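Local coordinates for protein cytochrome P450 reductase (Amycolatopsis methanolica 239, PDB 5OGX) that transfers electrons from NADH through FAD and a [2Fe-2S] cluster to the partner cytochrome P450 that O-demethylates guaiacol and other lignin-derived aromatics, at residues L199-D205 with R232-R236; P294-S300 with R319-S323. All blocks are in the same frame, centred on the assembly; numbering follows the deposited sequence. Where two conformers were deposited one is given.

Contact 1. Residues L199-D205 with R232-R236; sequences LPPPDED and RHPSR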
ATOM      1  N   LEU A 199       2.461 -10.037   2.058  1.00 14.52           N
ATOM      2  CA  LEU A 199       3.241 -11.158   2.545  1.00 16.48           C
ATOM      3  C   LEU A 199       3.943 -11.886   1.401  1.00 17.37           C
ATOM      4  O   LEU A 199       3.444 -11.926   0.273  1.00 20.97           O
ATOM      5  CB  LEU A 199       2.327 -12.155   3.266  1.00 19.00           C
ATOM      6  CG  LEU A 199       1.750 -11.623   4.581  1.00 19.95           C
ATOM      7  CD1 LEU A 199       0.560 -12.455   5.059  1.00 20.70           C
ATOM      8  CD2 LEU A 199       2.836 -11.622   5.630  1.00 19.34           C
ATOM      9  N   PRO A 200       5.076 -12.511   1.684  1.00 22.29           N
ATOM     10  CA  PRO A 200       5.695 -13.415   0.712  1.00 27.14           C
ATOM     11  C   PRO A 200       4.810 -14.626   0.477  1.00 29.99           C
ATOM     12  O   PRO A 200       3.825 -14.835   1.207  1.00 27.20           O
ATOM     13  CB  PRO A 200       7.016 -13.801   1.394  1.00 29.05           C
ATOM     14  CG  PRO A 200       6.740 -13.678   2.835  1.00 32.44           C
ATOM     15  CD  PRO A 200       5.781 -12.511   2.977  1.00 26.14           C
ATOM     16  N   PRO A 201       5.102 -15.432  -0.545  1.00 32.10           N
ATOM     17  CA  PRO A 201       4.316 -16.645  -0.760  1.00 37.60           C
ATOM     18  C   PRO A 201       4.318 -17.509   0.483  1.00 30.65           C
ATOM     19  O   PRO A 201       5.279 -17.486   1.274  1.00 30.12           O
ATOM     20  CB  PRO A 201       5.041 -17.336  -1.925  1.00 38.63           C
ATOM     21  CG  PRO A 201       5.790 -16.251  -2.620  1.00 38.16           C
ATOM     22  CD  PRO A 201       6.164 -15.260  -1.557  1.00 36.46           C
ATOM     23  N   PRO A 202       3.250 -18.280   0.709  1.00 35.05           N
ATOM     24  CA  PRO A 202       3.186 -19.114   1.924  1.00 37.60           C
ATOM     25  C   PRO A 202       4.414 -19.983   2.145  1.00 37.51           C
ATOM     26  O   PRO A 202       4.852 -20.133   3.291  1.00 31.39           O
ATOM     27  CB  PRO A 202       1.930 -19.965   1.688  1.00 44.20           C
ATOM     28  CG  PRO A 202       1.077 -19.138   0.805  1.00 43.98           C
ATOM     29  CD  PRO A 202       2.010 -18.356  -0.081  1.00 38.52           C
ATOM     30  N   ASP A 203       4.995 -20.534   1.070  1.00 41.35           N
ATOM     31  CA  ASP A 203       6.173 -21.388   1.180  1.00 49.11           C
ATOM     32  C   ASP A 203       7.381 -20.660   1.743  1.00 43.78           C
ATOM     33  O   ASP A 203       8.286 -21.313   2.273  1.00 42.69           O
ATOM     34  CB  ASP A 203       6.546 -21.964  -0.189  1.00 60.57           C
ATOM     35  CG  ASP A 203       5.499 -22.905  -0.730  1.00 72.85           C
ATOM     36  OD1 ASP A 203       4.649 -23.367   0.061  1.00 75.77           O
ATOM     37  OD2 ASP A 203       5.517 -23.173  -1.951  1.00 77.97           O
ATOM     38  N   GLU A 204       7.440 -19.333   1.616  1.00 30.82           N
ATOM     39  CA  GLU A 204       8.585 -18.564   2.082  1.00 34.75           C
ATOM     40  C   GLU A 204       8.300 -17.846   3.395  1.00 38.38           C
ATOM     41  O   GLU A 204       9.036 -16.928   3.766  1.00 49.08           O
ATOM     42  CB  GLU A 204       9.019 -17.563   1.008  1.00 41.20           C
ATOM     43  CG  GLU A 204       9.199 -18.192  -0.362  1.00 47.42           C
ATOM     44  CD  GLU A 204       9.442 -17.173  -1.457  1.00 53.96           C
ATOM     45  OE1 GLU A 204       9.154 -17.492  -2.630  1.00 54.37           O
ATOM     46  OE2 GLU A 204       9.920 -16.061  -1.145  1.00 57.58           O
ATOM     47  N   ASP A 205       7.246 -18.249   4.099  1.00 37.18           N
ATOM     48  CA  ASP A 205       6.803 -17.607   5.333  1.00 34.78           C
ATOM     49  C   ASP A 205       7.124 -18.547   6.484  1.00 34.54           C
ATOM     50  O   ASP A 205       6.428 -19.549   6.687  1.00 38.46           O
ATOM     51  CB  ASP A 205       5.310 -17.283   5.263  1.00 36.32           C
ATOM     52  CG  ASP A 205       4.800 -16.544   6.497  1.00 40.38           C
ATOM     53  OD1 ASP A 205       5.564 -16.393   7.479  1.00 41.12           O
ATOM     54  OD2 ASP A 205       3.621 -16.127   6.479  1.00 33.16           O
ATOM     55  N   ARG A 232      -2.511 -18.300   8.104  1.00 28.81           N
ATOM     56  CA  ARG A 232      -1.418 -19.210   7.771  1.00 28.06           C
ATOM     57  C   ARG A 232      -0.821 -19.858   9.014  1.00 26.58           C
ATOM     58  O   ARG A 232      -0.482 -21.049   9.000  1.00 29.01           O
ATOM     59  CB  ARG A 232      -0.311 -18.460   7.025  1.00 23.47           C
ATOM     60  CG  ARG A 232      -0.707 -17.843   5.707  1.00 24.03           C
ATOM     61  CD  ARG A 232       0.457 -17.024   5.169  1.00 27.46           C
ATOM     62  NE  ARG A 232       0.170 -16.519   3.829  1.00 27.58           N
ATOM     63  CZ  ARG A 232       1.078 -15.935   3.059  1.00 23.66           C
ATOM     64  NH1 ARG A 232       2.317 -15.787   3.512  1.00 27.77           N
ATOM     65  NH2 ARG A 232       0.739 -15.510   1.842  1.00 29.33           N
ATOM     66  N   HIS A 233      -0.624 -19.075  10.074  1.00 24.95           N
ATOM     67  CA  HIS A 233       0.038 -19.544  11.293  1.00 26.68           C
ATOM     68  C   HIS A 233      -0.754 -19.027  12.486  1.00 23.71           C
ATOM     69  O   HIS A 233      -0.455 -17.958  13.031  1.00 26.00           O
ATOM     70  CB  HIS A 233       1.491 -19.070  11.355  1.00 30.78           C
ATOM     71  CG  HIS A 233       2.392 -19.753  10.370  1.00 34.98           C
ATOM     72  ND1 HIS A 233       2.800 -19.159   9.194  1.00 40.03           N
ATOM     73  CD2 HIS A 233       2.961 -20.980  10.389  1.00 39.39           C
ATOM     74  CE1 HIS A 233       3.583 -19.992   8.532  1.00 38.78           C
ATOM     75  NE2 HIS A 233       3.698 -21.104   9.236  1.00 41.58           N
ATOM     76  N   PRO A 234      -1.771 -19.770  12.926  1.00 23.15           N
ATOM     77  CA  PRO A 234      -2.714 -19.224  13.919  1.00 27.89           C
ATOM     78  C   PRO A 234      -2.097 -18.878  15.262  1.00 27.70           C
ATOM     79  O   PRO A 234      -2.669 -18.058  15.989  1.00 28.21           O
ATOM     80  CB  PRO A 234      -3.751 -20.345  14.060  1.00 31.31           C
ATOM     81  CG  PRO A 234      -3.716 -21.036  12.738  1.00 36.18           C
ATOM     82  CD  PRO A 234      -2.282 -20.995  12.291  1.00 27.58           C
ATOM     83  N   SER A 235      -0.968 -19.474  15.629  0.58 25.31           N
ATOM     84  CA  SER A 235      -0.376 -19.226  16.935  0.58 25.68           C
ATOM     85  C   SER A 235       0.748 -18.207  16.884  0.58 22.55           C
ATOM     86  O   SER A 235       1.373 -17.939  17.915  0.58 24.02           O
ATOM     87  CB  SER A 235       0.141 -20.533  17.540  0.58 27.64           C
ATOM     88  OG  SER A 235      -0.941 -21.356  17.935  0.58 31.44           O
ATOM     89  N   ARG A 236       1.012 -17.633  15.716  0.58 23.34           N
ATOM     90  CA  ARG A 236       2.154 -16.752  15.574  0.58 21.30           C
ATOM     91  C   ARG A 236       1.917 -15.440  16.316  0.58 21.95           C
ATOM     92  O   ARG A 236       0.785 -15.057  16.642  0.58 22.22           O
ATOM     93  CB  ARG A 236       2.446 -16.505  14.092  0.58 21.65           C
ATOM     94  CG  ARG A 236       1.890 -15.197  13.564  0.58 20.68           C
ATOM     95  CD  ARG A 236       2.006 -15.081  12.052  0.58 25.93           C
ATOM     96  NE  ARG A 236       3.382 -14.905  11.588  0.58 25.10           N
ATOM     97  CZ  ARG A 236       3.774 -15.131  10.342  0.58 23.88           C
ATOM     98  NH1 ARG A 236       2.891 -15.546   9.440  0.58 27.75           N
ATOM     99  NH2 ARG A 236       5.038 -14.950   9.995  0.58 21.41           N
TER
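Asp205 sits between two arginines, and its carboxylate ties Arg232 and Arg236 into one salt-bridge network. Arg236 meets it end-on with two nitrogens, one to each oxygen: NH2 lies 2.9 Å from Asp205 OD1, and NH1 gives Asp205 OD2 an almost straight bond of 3.1 Å (N-H...O 175°). Both bonds use the syn sides of the carboxylate, whose plane is turned 32° from that of the guanidinium. The anti side of OD2 takes a longer bond from Arg232 NH1, at 3.3 Å. Asp205 turns its CG anti to the backbone N (chi1 -177°), which carries the acid across to the arginines, and Gly207 N adds a further hydrogen bond to OD1. Aspartate suits this place because one short acid can serve both arginines and a backbone amide.

A second grip is on the backbone. Arg232, extended from CG to NE, points NH1 and NH2 at the single carbonyl oxygen Pro200 O, at 2.9 Å for NH1 and 3.2 Å for NH2. This oxygen is an acceptor whatever the side chain; arginine suits the place because its two end nitrogens both reach it, from opposite faces of the carbonyl plane, with the oxygen close to the guanidinium plane.

Apolar groups sandwich the same guanidinium, limiting its turning while its edge stays with Pro200 O and Asp205. Leu199 CD1 lies over the centre of one face, 4.0 Å from Arg232 CZ, while the ring of Pro202 covers the opposite face nearer its rim, CD being 3.7 Å from Arg232 NH2.

Leu199 also packs on Ile225, Thr228 and Ala229. The contact lies where the proline-rich loop entering strand 210-215 meets the end of helix 219-232, within the beta-alpha-beta unit 210-215, 219-232, 238-244 of the NAD-binding domain's parallel sheet.

Contact 2. Residues P294-S300 with R319-S323; sequences PSGRGWS and RRRMS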
ATOM      1  N   PRO A 294      12.355  -4.895  23.269  1.00 25.69           N
ATOM      2  CA  PRO A 294      13.562  -4.054  23.204  1.00 28.15           C
ATOM      3  C   PRO A 294      14.528  -4.455  22.111  1.00 35.69           C
ATOM      4  O   PRO A 294      15.254  -3.594  21.596  1.00 30.86           O
ATOM      5  CB  PRO A 294      14.183  -4.226  24.596  1.00 30.36           C
ATOM      6  CG  PRO A 294      13.051  -4.619  25.462  1.00 33.17           C
ATOM      7  CD  PRO A 294      12.164  -5.473  24.605  1.00 30.34           C
ATOM      8  N   SER A 295      14.548  -5.727  21.715  1.00 27.26           N
ATOM      9  CA  SER A 295      15.399  -6.169  20.617  1.00 23.47           C
ATOM     10  C   SER A 295      14.523  -6.703  19.497  1.00 22.58           C
ATOM     11  O   SER A 295      13.770  -7.661  19.697  1.00 22.63           O
ATOM     12  CB  SER A 295      16.398  -7.230  21.087  1.00 25.97           C
ATOM     13  OG  SER A 295      16.995  -7.875  19.972  1.00 26.89           O
ATOM     14  N   GLY A 296      14.620  -6.082  18.319  1.00 20.20           N
ATOM     15  CA  GLY A 296      13.917  -6.516  17.128  1.00 19.07           C
ATOM     16  C   GLY A 296      14.594  -7.600  16.321  1.00 18.79           C
ATOM     17  O   GLY A 296      14.114  -7.957  15.245  1.00 18.78           O
ATOM     18  N   ARG A 297      15.698  -8.158  16.798  1.00 20.07           N
ATOM     19  CA  ARG A 297      16.394  -9.149  15.988  1.00 21.71           C
ATOM     20  C   ARG A 297      15.529 -10.395  15.831  1.00 19.96           C
ATOM     21  O   ARG A 297      15.021 -10.951  16.821  1.00 18.99           O
ATOM     22  CB  ARG A 297      17.740  -9.502  16.604  1.00 23.74           C
ATOM     23  CG  ARG A 297      18.603 -10.275  15.617  1.00 28.81           C
ATOM     24  CD  ARG A 297      20.062 -10.288  16.007  1.00 27.59           C
ATOM     25  NE  ARG A 297      20.838 -10.940  14.951  1.00 31.84           N
ATOM     26  CZ  ARG A 297      21.974 -11.594  15.162  1.00 31.76           C
ATOM     27  NH1 ARG A 297      22.467 -11.680  16.387  1.00 34.27           N
ATOM     28  NH2 ARG A 297      22.618 -12.164  14.147  1.00 37.25           N
ATOM     29  N   GLY A 298      15.353 -10.827  14.585  1.00 18.31           N
ATOM     30  CA  GLY A 298      14.524 -11.977  14.279  1.00 19.83           C
ATOM     31  C   GLY A 298      13.082 -11.638  13.999  1.00 21.64           C
ATOM     32  O   GLY A 298      12.311 -12.537  13.629  1.00 21.48           O
ATOM     33  N   TRP A 299      12.699 -10.374  14.149  1.00 16.72           N
ATOM     34  CA  TRP A 299      11.352  -9.911  13.858  1.00 16.15           C
ATOM     35  C   TRP A 299      11.234  -9.460  12.410  1.00 19.00           C
ATOM     36  O   TRP A 299      12.226  -9.159  11.744  1.00 18.83           O
ATOM     37  CB  TRP A 299      10.994  -8.740  14.779  1.00 17.01           C
ATOM     38  CG  TRP A 299      10.626  -9.214  16.137  1.00 17.07           C
ATOM     39  CD1 TRP A 299      11.447  -9.767  17.066  1.00 17.87           C
ATOM     40  CD2 TRP A 299       9.311  -9.204  16.694  1.00 17.19           C
ATOM     41  NE1 TRP A 299      10.714 -10.100  18.207  1.00 21.23           N
ATOM     42  CE2 TRP A 299       9.401  -9.753  17.993  1.00 18.12           C
ATOM     43  CE3 TRP A 299       8.068  -8.758  16.223  1.00 18.95           C
ATOM     44  CZ2 TRP A 299       8.290  -9.888  18.828  1.00 23.02           C
ATOM     45  CZ3 TRP A 299       6.954  -8.886  17.060  1.00 19.46           C
ATOM     46  CH2 TRP A 299       7.081  -9.441  18.348  1.00 19.20           C
ATOM     47  N   SER A 300      10.004  -9.453  11.917  0.62 14.96           N
ATOM     48  CA  SER A 300       9.663  -8.749  10.691  0.62 15.61           C
ATOM     49  C   SER A 300       8.839  -7.532  11.075  0.62 19.46           C
ATOM     50  O   SER A 300       8.149  -7.541  12.103  0.62 16.29           O
ATOM     51  CB  SER A 300       8.888  -9.647   9.717  0.62 20.29           C
ATOM     52  OG  SER A 300       9.573 -10.878   9.488  0.62 20.51           O
ATOM     53  N   ARG A 319      17.734   0.348  14.380  0.51 27.39           N
ATOM     54  CA  ARG A 319      18.589   0.630  15.529  0.51 32.03           C
ATOM     55  C   ARG A 319      18.418  -0.414  16.624  0.51 32.49           C
ATOM     56  O   ARG A 319      19.338  -0.632  17.421  0.51 32.44           O
ATOM     57  CB  ARG A 319      18.296   2.024  16.075  0.51 36.20           C
ATOM     58  CG  ARG A 319      18.676   3.136  15.114  0.51 37.87           C
ATOM     59  CD  ARG A 319      18.555   4.504  15.768  0.51 42.36           C
ATOM     60  NE  ARG A 319      17.535   4.533  16.811  0.51 39.90           N
ATOM     61  CZ  ARG A 319      16.337   5.089  16.669  0.51 33.69           C
ATOM     62  NH1 ARG A 319      15.480   5.059  17.673  0.51 28.78           N
ATOM     63  NH2 ARG A 319      16.000   5.670  15.520  0.51 27.52           N
ATOM     64  N   ARG A 320      17.254  -1.061  16.682  1.00 29.28           N
ATOM     65  CA  ARG A 320      17.014  -2.158  17.607  1.00 32.24           C
ATOM     66  C   ARG A 320      17.293  -3.511  16.965  1.00 28.70           C
ATOM     67  O   ARG A 320      16.830  -4.541  17.473  1.00 27.39           O
ATOM     68  CB  ARG A 320      15.585  -2.087  18.146  1.00 33.73           C
ATOM     69  CG  ARG A 320      15.325  -0.866  19.038  1.00 46.52           C
ATOM     70  CD  ARG A 320      16.535  -0.578  19.918  1.00 54.13           C
ATOM     71  NE  ARG A 320      16.282   0.429  20.948  1.00 57.87           N
ATOM     72  CZ  ARG A 320      15.863   0.152  22.178  1.00 59.38           C
ATOM     73  NH1 ARG A 320      15.634  -1.102  22.537  1.00 52.78           N
ATOM     74  NH2 ARG A 320      15.669   1.133  23.052  1.00 65.97           N
ATOM     75  N   ARG A 321      18.028  -3.513  15.852  1.00 22.45           N
ATOM     76  CA  ARG A 321      18.667  -4.670  15.246  1.00 25.82           C
ATOM     77  C   ARG A 321      17.678  -5.569  14.518  1.00 21.60           C
ATOM     78  O   ARG A 321      17.977  -6.740  14.263  1.00 20.55           O
ATOM     79  CB  ARG A 321      19.485  -5.452  16.282  1.00 30.12           C
ATOM     80  CG  ARG A 321      20.702  -4.632  16.751  1.00 34.48           C
ATOM     81  CD  ARG A 321      21.348  -5.192  18.013  1.00 39.93           C
ATOM     82  NE  ARG A 321      22.160  -6.364  17.712  1.00 44.11           N
ATOM     83  CZ  ARG A 321      21.862  -7.588  18.128  1.00 44.29           C
ATOM     84  NH1 ARG A 321      20.775  -7.782  18.862  1.00 38.05           N
ATOM     85  NH2 ARG A 321      22.646  -8.613  17.815  1.00 45.46           N
ATOM     86  N   MET A 322      16.531  -5.027  14.110  1.00 17.81           N
ATOM     87  CA  MET A 322      15.679  -5.748  13.172  1.00 16.92           C
ATOM     88  C   MET A 322      16.357  -5.756  11.803  1.00 20.27           C
ATOM     89  O   MET A 322      16.960  -4.759  11.391  1.00 22.59           O
ATOM     90  CB  MET A 322      14.291  -5.091  13.114  1.00 20.58           C
ATOM     91  CG  MET A 322      13.256  -5.884  12.357  1.00 19.60           C
ATOM     92  SD  MET A 322      11.679  -5.080  12.143  1.00 18.74           S
ATOM     93  CE  MET A 322      11.192  -4.856  13.873  1.00 19.87           C
ATOM     94  N   SER A 323      16.275  -6.886  11.110  0.60 18.06           N
ATOM     95  CA  SER A 323      17.032  -7.064   9.863  0.60 22.85           C
ATOM     96  C   SER A 323      16.425  -6.248   8.724  0.60 17.88           C
ATOM     97  O   SER A 323      15.223  -6.358   8.463  0.60 19.26           O
ATOM     98  CB  SER A 323      17.065  -8.541   9.487  0.60 25.16           C
ATOM     99  OG  SER A 323      17.793  -9.283  10.449  0.60 26.35           O
TER
HETATM  100  O   HOH W   1      14.962  -9.288  12.032  1.00 19.42           O
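Met322 lies against Gly296 where the backbones come closest, their CA atoms 4.4 Å apart. Its CG is anti to the backbone N (chi1 -170°), which runs the chain along the turn: CB and CG pass Gly296 O, CG reaches 3.5 Å from Trp299 O, and CE touches Trp299 CB at 4.0 Å. A flexible, unbranched apolar chain fits this buried path, which continues onto Phe289 of helix 285-292. A side chain on Gly296 would press on Met322 CB; Gly296 N donates to Arg320 O at 2.8 Å.

That carbonyl is on the first residue beyond helix 307-319, which a Schellman motif closes with Arg321, at positive phi, as C-prime residue. Opposite runs the type II turn Gly296-Trp299; at the backbone angles of Gly298 a CB would be jammed against Arg297 O. A water links the two, accepting from Ser323 N and donating to Trp299 O.

Arg321 bends at chi3 (77°), laying a guanidinium face over Arg297 CD, which is 3.6 Å from Arg321 NH2, although the two like charges come close. Arg320 needs a long chain that can fold back: bent at chi2 (-39°), it brings NH1 2.7 Å from Pro294 O, in the carbonyl plane on a lone pair. A leucine in its place would probably leave Pro294 O without this donor and the 294-295 backbone less firmly tied to the helix end.

Both contacts belong to the NAD-binding part of the reductase and follow each other along the chain, contact 1 closing before contact 2 opens. Their centres are 19 Å apart and their nearest atoms about 6 Å apart, without touching. The parallel sheet connects them: contact 1 lies by the loops leading into strands 210-215 and 238-244, contact 2 by those leading into 300-305 and 327-331, and 210-215 and 300-305 are neighbours. Ser300 pairs through its backbone with Pro209 and Val211, just beyond Gly208, whose carbonyl receives a hydrogen bond from Arg236. Both lie away from the FAD and [2Fe-2S] sites.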